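Local coordinates for mandelate racemase / muconate lactonizing enzyme, C-terminal domain protein (Pseudovibrio sp. JE062, PDB 4JHM) that is of unknown function but belongs to the enolase superfamily, pairing an N-terminal capping domain with a TIM-barrel-like domain in an eight-chain assembly, at residues 31-36 and 57-62; 284-289 and 315-320. All coordinates share one frame; numbering follows the deposited sequence.

Interaction 1: residues 31-36 and 57-62; sequences EPLLYT and YTENFF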
loop_
_atom_site.group_PDB
_atom_site.type_symbol
_atom_site.label_atom_id
_atom_site.label_comp_id
_atom_site.label_asym_id
_atom_site.label_seq_id
_atom_site.Cartn_x
_atom_site.Cartn_y
_atom_site.Cartn_z
ATOM N N GLU A 31 13.462 -41.554 5.571
ATOM C CA GLU A 31 13.504 -42.900 4.995
ATOM C C GLU A 31 13.646 -42.878 3.472
ATOM O O GLU A 31 13.202 -41.935 2.818
ATOM C CB GLU A 31 12.254 -43.689 5.397
ATOM C CG GLU A 31 12.018 -43.736 6.896
ATOM C CD GLU A 31 13.274 -44.080 7.666
ATOM O OE1 GLU A 31 13.899 -45.113 7.349
ATOM O OE2 GLU A 31 13.637 -43.318 8.586
ATOM N N PRO A 32 14.273 -43.922 2.902
ATOM C CA PRO A 32 14.522 -43.983 1.454
ATOM C C PRO A 32 13.235 -44.064 0.645
ATOM O O PRO A 32 12.395 -44.921 0.914
ATOM C CB PRO A 32 15.337 -45.271 1.288
ATOM C CG PRO A 32 14.989 -46.099 2.480
ATOM C CD PRO A 32 14.759 -45.126 3.598
ATOM N N LEU A 33 13.086 -43.183 -0.340
ATOM C CA LEU A 33 11.862 -43.135 -1.133
ATOM C C LEU A 33 11.836 -44.219 -2.203
ATOM O O LEU A 33 12.801 -44.395 -2.948
ATOM C CB LEU A 33 11.705 -41.775 -1.808
ATOM C CG LEU A 33 11.577 -40.559 -0.894
ATOM C CD1 LEU A 33 11.590 -39.286 -1.729
ATOM C CD2 LEU A 33 10.320 -40.635 -0.037
ATOM N N LEU A 34 10.716 -44.933 -2.267
ATOM C CA LEU A 34 10.458 -45.900 -3.328
ATOM C C LEU A 34 9.701 -45.218 -4.459
ATOM O O LEU A 34 8.598 -44.707 -4.263
ATOM C CB LEU A 34 9.636 -47.073 -2.794
ATOM C CG LEU A 34 10.377 -48.223 -2.100
ATOM C CD1 LEU A 34 11.466 -47.720 -1.169
ATOM C CD2 LEU A 34 9.383 -49.086 -1.343
ATOM N N TYR A 35 10.295 -45.219 -5.648
ATOM C CA TYR A 35 9.712 -44.529 -6.794
ATOM C C TYR A 35 8.767 -45.420 -7.591
ATOM O O TYR A 35 9.116 -46.531 -7.975
ATOM C CB TYR A 35 10.819 -43.943 -7.678
ATOM C CG TYR A 35 11.308 -42.632 -7.125
ATOM C CD1 TYR A 35 11.990 -42.581 -5.915
ATOM C CD2 TYR A 35 11.043 -41.440 -7.775
ATOM C CE1 TYR A 35 12.418 -41.376 -5.383
ATOM C CE2 TYR A 35 11.466 -40.232 -7.250
ATOM C CZ TYR A 35 12.152 -40.207 -6.053
ATOM O OH TYR A 35 12.572 -39.009 -5.533
ATOM N N THR A 36 7.558 -44.910 -7.801
ATOM C CA THR A 36 6.535 -45.568 -8.591
ATOM C C THR A 36 6.169 -44.674 -9.756
ATOM O O THR A 36 6.119 -43.447 -9.611
ATOM C CB THR A 36 5.252 -45.772 -7.783
ATOM O OG1 THR A 36 5.540 -46.523 -6.603
ATOM C CG2 THR A 36 4.217 -46.501 -8.610
ATOM N N TYR A 57 6.272 -40.930 -5.034
ATOM C CA TYR A 57 7.410 -41.316 -4.208
ATOM C C TYR A 57 6.935 -41.545 -2.779
ATOM O O TYR A 57 6.561 -40.606 -2.081
ATOM C CB TYR A 57 8.519 -40.260 -4.268
ATOM C CG TYR A 57 8.015 -38.864 -4.532
ATOM C CD1 TYR A 57 7.840 -38.406 -5.827
ATOM C CD2 TYR A 57 7.704 -38.007 -3.486
ATOM C CE1 TYR A 57 7.367 -37.133 -6.075
ATOM C CE2 TYR A 57 7.230 -36.731 -3.723
ATOM C CZ TYR A 57 7.063 -36.297 -5.019
ATOM O OH TYR A 57 6.594 -35.024 -5.258
ATOM N N THR A 58 6.946 -42.807 -2.358
ATOM C CA THR A 58 6.404 -43.208 -1.064
ATOM C C THR A 58 7.436 -43.971 -0.251
ATOM O O THR A 58 8.510 -44.286 -0.747
ATOM C CB THR A 58 5.179 -44.110 -1.257
ATOM O OG1 THR A 58 5.529 -45.213 -2.106
ATOM C CG2 THR A 58 4.044 -43.319 -1.891
ATOM N N GLU A 59 7.108 -44.259 1.001
ATOM C CA GLU A 59 7.967 -45.081 1.848
ATOM C C GLU A 59 7.363 -46.471 2.043
ATOM O O GLU A 59 6.200 -46.706 1.701
ATOM C CB GLU A 59 8.169 -44.413 3.203
ATOM C CG GLU A 59 8.916 -43.093 3.133
ATOM C CD GLU A 59 8.983 -42.393 4.474
ATOM O OE1 GLU A 59 8.210 -42.780 5.372
ATOM O OE2 GLU A 59 9.801 -41.458 4.632
ATOM N N ASN A 60 8.163 -47.390 2.580
ATOM C CA ASN A 60 7.702 -48.740 2.897
ATOM C C ASN A 60 7.250 -49.544 1.675
ATOM O O ASN A 60 7.763 -50.632 1.424
ATOM C CB ASN A 60 6.573 -48.683 3.924
ATOM C CG ASN A 60 6.909 -47.798 5.106
ATOM O OD1 ASN A 60 8.000 -47.880 5.666
ATOM N ND2 ASN A 60 5.973 -46.944 5.490
ATOM N N PHE A 61 6.285 -49.026 0.925
ATOM C CA PHE A 61 5.766 -49.747 -0.232
ATOM C C PHE A 61 5.667 -48.840 -1.450
ATOM O O PHE A 61 5.611 -47.623 -1.318
ATOM C CB PHE A 61 4.377 -50.323 0.067
ATOM C CG PHE A 61 4.299 -51.105 1.346
ATOM C CD1 PHE A 61 4.800 -52.393 1.420
ATOM C CD2 PHE A 61 3.705 -50.555 2.474
ATOM C CE1 PHE A 61 4.726 -53.115 2.601
ATOM C CE2 PHE A 61 3.627 -51.270 3.656
ATOM C CZ PHE A 61 4.141 -52.550 3.722
ATOM N N PHE A 62 5.640 -49.442 -2.637
ATOM C CA PHE A 62 5.291 -48.715 -3.845
ATOM C C PHE A 62 3.847 -48.242 -3.730
ATOM O O PHE A 62 3.067 -48.787 -2.949
ATOM C CB PHE A 62 5.473 -49.583 -5.084
ATOM C CG PHE A 62 6.897 -49.990 -5.325
ATOM C CD1 PHE A 62 7.859 -49.036 -5.639
ATOM C CD2 PHE A 62 7.278 -51.327 -5.240
ATOM C CE1 PHE A 62 9.174 -49.407 -5.855
ATOM C CE2 PHE A 62 8.590 -51.702 -5.461
ATOM C CZ PHE A 62 9.539 -50.740 -5.767
#
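The Y35 ring takes Y57 CB over one face, 4.1 Å from the ring centroid and 13° off the ring normal, a CH-pi contact, while L33 O lies in plane at its edge. The two tyrosine rings meet obliquely, and L33 CD1 packs on Y57 CB from alongside. The F62 ring has T36 OG1 near its plane at one edge, and its CE1 reaches L34 CB, 3.9 Å off, the two side chains crossing at about a right angle. L34 CD2 extends over the turn to N60 O. Two backbone bonds tie the strands: L34 N gives to T58 O at 2.8 Å, and T58 N to L34 O at 3.2 Å. T58 OG1, set between its own backbone N and carbonyl carbon (chi1 54°), donates to F61 O, spanning the loop 59-60. The E59 carboxylate lies against E31 CB, and its OE1 forms a salt bridge with R95 of a second subunit. W26 holds the Y35 hydroxyl, and D63 N bonds T36 OG1. This is the open end of an antiparallel beta hairpin, strands 34-44 and 50-58, in the sheet of the N-terminal capping domain of the enolase superfamily.

Interaction 2: residues 284-289 and 315-320; sequences KCFAIA and LAHDNC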
loop_
_atom_site.group_PDB
_atom_site.type_symbol
_atom_site.label_atom_id
_atom_site.label_comp_id
_atom_site.label_asym_id
_atom_site.label_seq_id
_atom_site.Cartn_x
_atom_site.Cartn_y
_atom_site.Cartn_z
ATOM N N LYS A 284 -0.318 -22.814 -19.936
ATOM C CA LYS A 284 -0.839 -21.513 -19.540
ATOM C C LYS A 284 0.092 -20.811 -18.551
ATOM O O LYS A 284 0.293 -19.600 -18.635
ATOM C CB LYS A 284 -2.231 -21.663 -18.938
ATOM C CG LYS A 284 -3.279 -22.122 -19.937
ATOM C CD LYS A 284 -4.601 -22.430 -19.252
ATOM C CE LYS A 284 -5.600 -23.053 -20.207
ATOM N NZ LYS A 284 -6.746 -23.631 -19.458
ATOM N N CYS A 285 0.664 -21.573 -17.624
ATOM C CA CYS A 285 1.577 -21.010 -16.634
ATOM C C CYS A 285 2.775 -20.334 -17.296
ATOM O O CYS A 285 3.281 -19.323 -16.802
ATOM C CB CYS A 285 2.043 -22.089 -15.658
ATOM S SG CYS A 285 0.743 -22.656 -14.535
ATOM N N PHE A 286 3.222 -20.897 -18.413
ATOM C CA PHE A 286 4.255 -20.270 -19.230
ATOM C C PHE A 286 3.785 -18.899 -19.681
ATOM O O PHE A 286 4.471 -17.893 -19.478
ATOM C CB PHE A 286 4.559 -21.124 -20.469
ATOM C CG PHE A 286 5.754 -22.023 -20.316
ATOM C CD1 PHE A 286 7.030 -21.544 -20.559
ATOM C CD2 PHE A 286 5.602 -23.343 -19.944
ATOM C CE1 PHE A 286 8.133 -22.364 -20.424
ATOM C CE2 PHE A 286 6.702 -24.167 -19.814
ATOM C CZ PHE A 286 7.970 -23.679 -20.057
ATOM N N ALA A 287 2.609 -18.871 -20.302
ATOM C CA ALA A 287 2.019 -17.625 -20.780
ATOM C C ALA A 287 1.896 -16.626 -19.641
ATOM O O ALA A 287 2.131 -15.434 -19.822
ATOM C CB ALA A 287 0.654 -17.888 -21.398
ATOM N N ILE A 288 1.538 -17.123 -18.463
ATOM C CA ILE A 288 1.347 -16.264 -17.301
ATOM C C ILE A 288 2.677 -15.673 -16.834
ATOM O O ILE A 288 2.763 -14.475 -16.545
ATOM C CB ILE A 288 0.646 -17.025 -16.162
ATOM C CG1 ILE A 288 -0.785 -17.366 -16.588
ATOM C CG2 ILE A 288 0.635 -16.199 -14.883
ATOM C CD1 ILE A 288 -1.510 -18.309 -15.650
ATOM N N ALA A 289 3.712 -16.507 -16.778
ATOM C CA ALA A 289 5.055 -16.029 -16.453
ATOM C C ALA A 289 5.499 -15.000 -17.475
ATOM O O ALA A 289 6.019 -13.949 -17.122
ATOM C CB ALA A 289 6.041 -17.179 -16.419
ATOM N N LEU A 315 9.818 -26.406 -25.085
ATOM C CA LEU A 315 10.290 -26.166 -26.450
ATOM C C LEU A 315 9.334 -25.257 -27.228
ATOM O O LEU A 315 9.721 -24.644 -28.222
ATOM C CB LEU A 315 10.492 -27.490 -27.192
ATOM C CG LEU A 315 11.887 -28.119 -27.082
ATOM C CD1 LEU A 315 12.532 -27.887 -25.725
ATOM C CD2 LEU A 315 11.811 -29.605 -27.375
ATOM N N ALA A 316 8.095 -25.161 -26.759
ATOM C CA ALA A 316 7.084 -24.346 -27.421
ATOM C C ALA A 316 7.184 -22.869 -27.034
ATOM O O ALA A 316 6.653 -22.008 -27.727
ATOM C CB ALA A 316 5.698 -24.882 -27.101
ATOM N N HIS A 317 7.862 -22.581 -25.928
ATOM C CA HIS A 317 8.026 -21.208 -25.459
ATOM C C HIS A 317 9.508 -20.883 -25.282
ATOM O O HIS A 317 10.354 -21.773 -25.336
ATOM C CB HIS A 317 7.283 -21.010 -24.135
ATOM C CG HIS A 317 5.834 -21.384 -24.189
ATOM N ND1 HIS A 317 4.844 -20.484 -24.522
ATOM C CD2 HIS A 317 5.206 -22.560 -23.950
ATOM C CE1 HIS A 317 3.670 -21.092 -24.487
ATOM N NE2 HIS A 317 3.862 -22.352 -24.142
ATOM N N ASP A 318 9.820 -19.608 -25.072
ATOM C CA ASP A 318 11.204 -19.176 -24.873
ATOM C C ASP A 318 11.541 -18.982 -23.402
ATOM O O ASP A 318 12.694 -19.145 -23.002
ATOM C CB ASP A 318 11.465 -17.867 -25.611
ATOM C CG ASP A 318 11.500 -18.042 -27.109
ATOM O OD1 ASP A 318 12.259 -18.915 -27.579
ATOM O OD2 ASP A 318 10.782 -17.303 -27.816
ATOM N N ASN A 319 10.538 -18.630 -22.599
ATOM C CA ASN A 319 10.765 -18.296 -21.195
ATOM C C ASN A 319 10.975 -19.528 -20.313
ATOM O O ASN A 319 10.075 -19.962 -19.599
ATOM C CB ASN A 319 9.631 -17.415 -20.655
ATOM C CG ASN A 319 8.252 -18.021 -20.858
ATOM O OD1 ASN A 319 8.030 -18.829 -21.758
ATOM N ND2 ASN A 319 7.308 -17.616 -20.020
ATOM N N CYS A 320 12.184 -20.075 -20.385
ATOM C CA CYS A 320 12.629 -21.210 -19.573
ATOM C C CYS A 320 14.039 -21.503 -20.062
ATOM O O CYS A 320 14.260 -21.563 -21.263
ATOM C CB CYS A 320 11.730 -22.440 -19.755
ATOM S SG CYS A 320 12.393 -23.995 -19.071
#
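In the enolase-type barrel domain, the loop that follows helix 304-316 packs against helix 279-291 through F286, H317, N319 and C320. F286 carries the contact. Its CB sits over the centre of the H317 imidazole, 3.8 Å from the ring centroid and 9° off the normal, a CH-pi contact. The two rings lie nearly parallel, their planes at 10°, but are slid apart with centroids 4.8 Å from each other, so they barely overlap; H317 CB instead reaches F286 CD1 at 3.6 Å. The rim of the phenyl ring is lined by the loop: N319 OD1 lies in its plane beside CD1, and C320 CB packs on CE1 at 3.7 Å. N319 also reaches the helix backbone, ND2 donating to F286 O at 2.9 Å. The donor stands above the carbonyl plane, whereas F286 O lies in the amide plane of N319. N319 is the middle residue of an inverse gamma turn, with C320 N bonded to D318 O, and its CG sits between its own backbone N and carbonyl carbon (chi1 54°), a start from which the amide reaches F286 O. The same ND2 makes a weak bond to K294 O and lies against A289 CB. H317 NE2 is tied to N283 OD1 of the first helix, which holds the imidazole against F286 CB. The F286 side chain also packs on V313 and A314 of helix 304-316, while helix 254-262 covers C285 and I288, and strand 323-326 follows the loop.

Overall arrangement
Interactions 1 and 2 lie on opposite sides of the chain's centre, their own centres 32 Å apart and their nearest atoms about 17 Å apart, so they do not touch. They follow in series along the chain: the hairpin of 31-36 and 57-62 belongs to the N-terminal capping domain, the helix and loop of 284-289 and 315-320 to the barrel domain. Interaction 1 is partly buried and interaction 2 buried, yet both border other copies of the protein. Interaction 1 adjoins a second subunit, where R71 makes a cation-pi contact with F61, and interaction 2 a third, whose Q86 NE2 hydrogen-bonds D318 OD2.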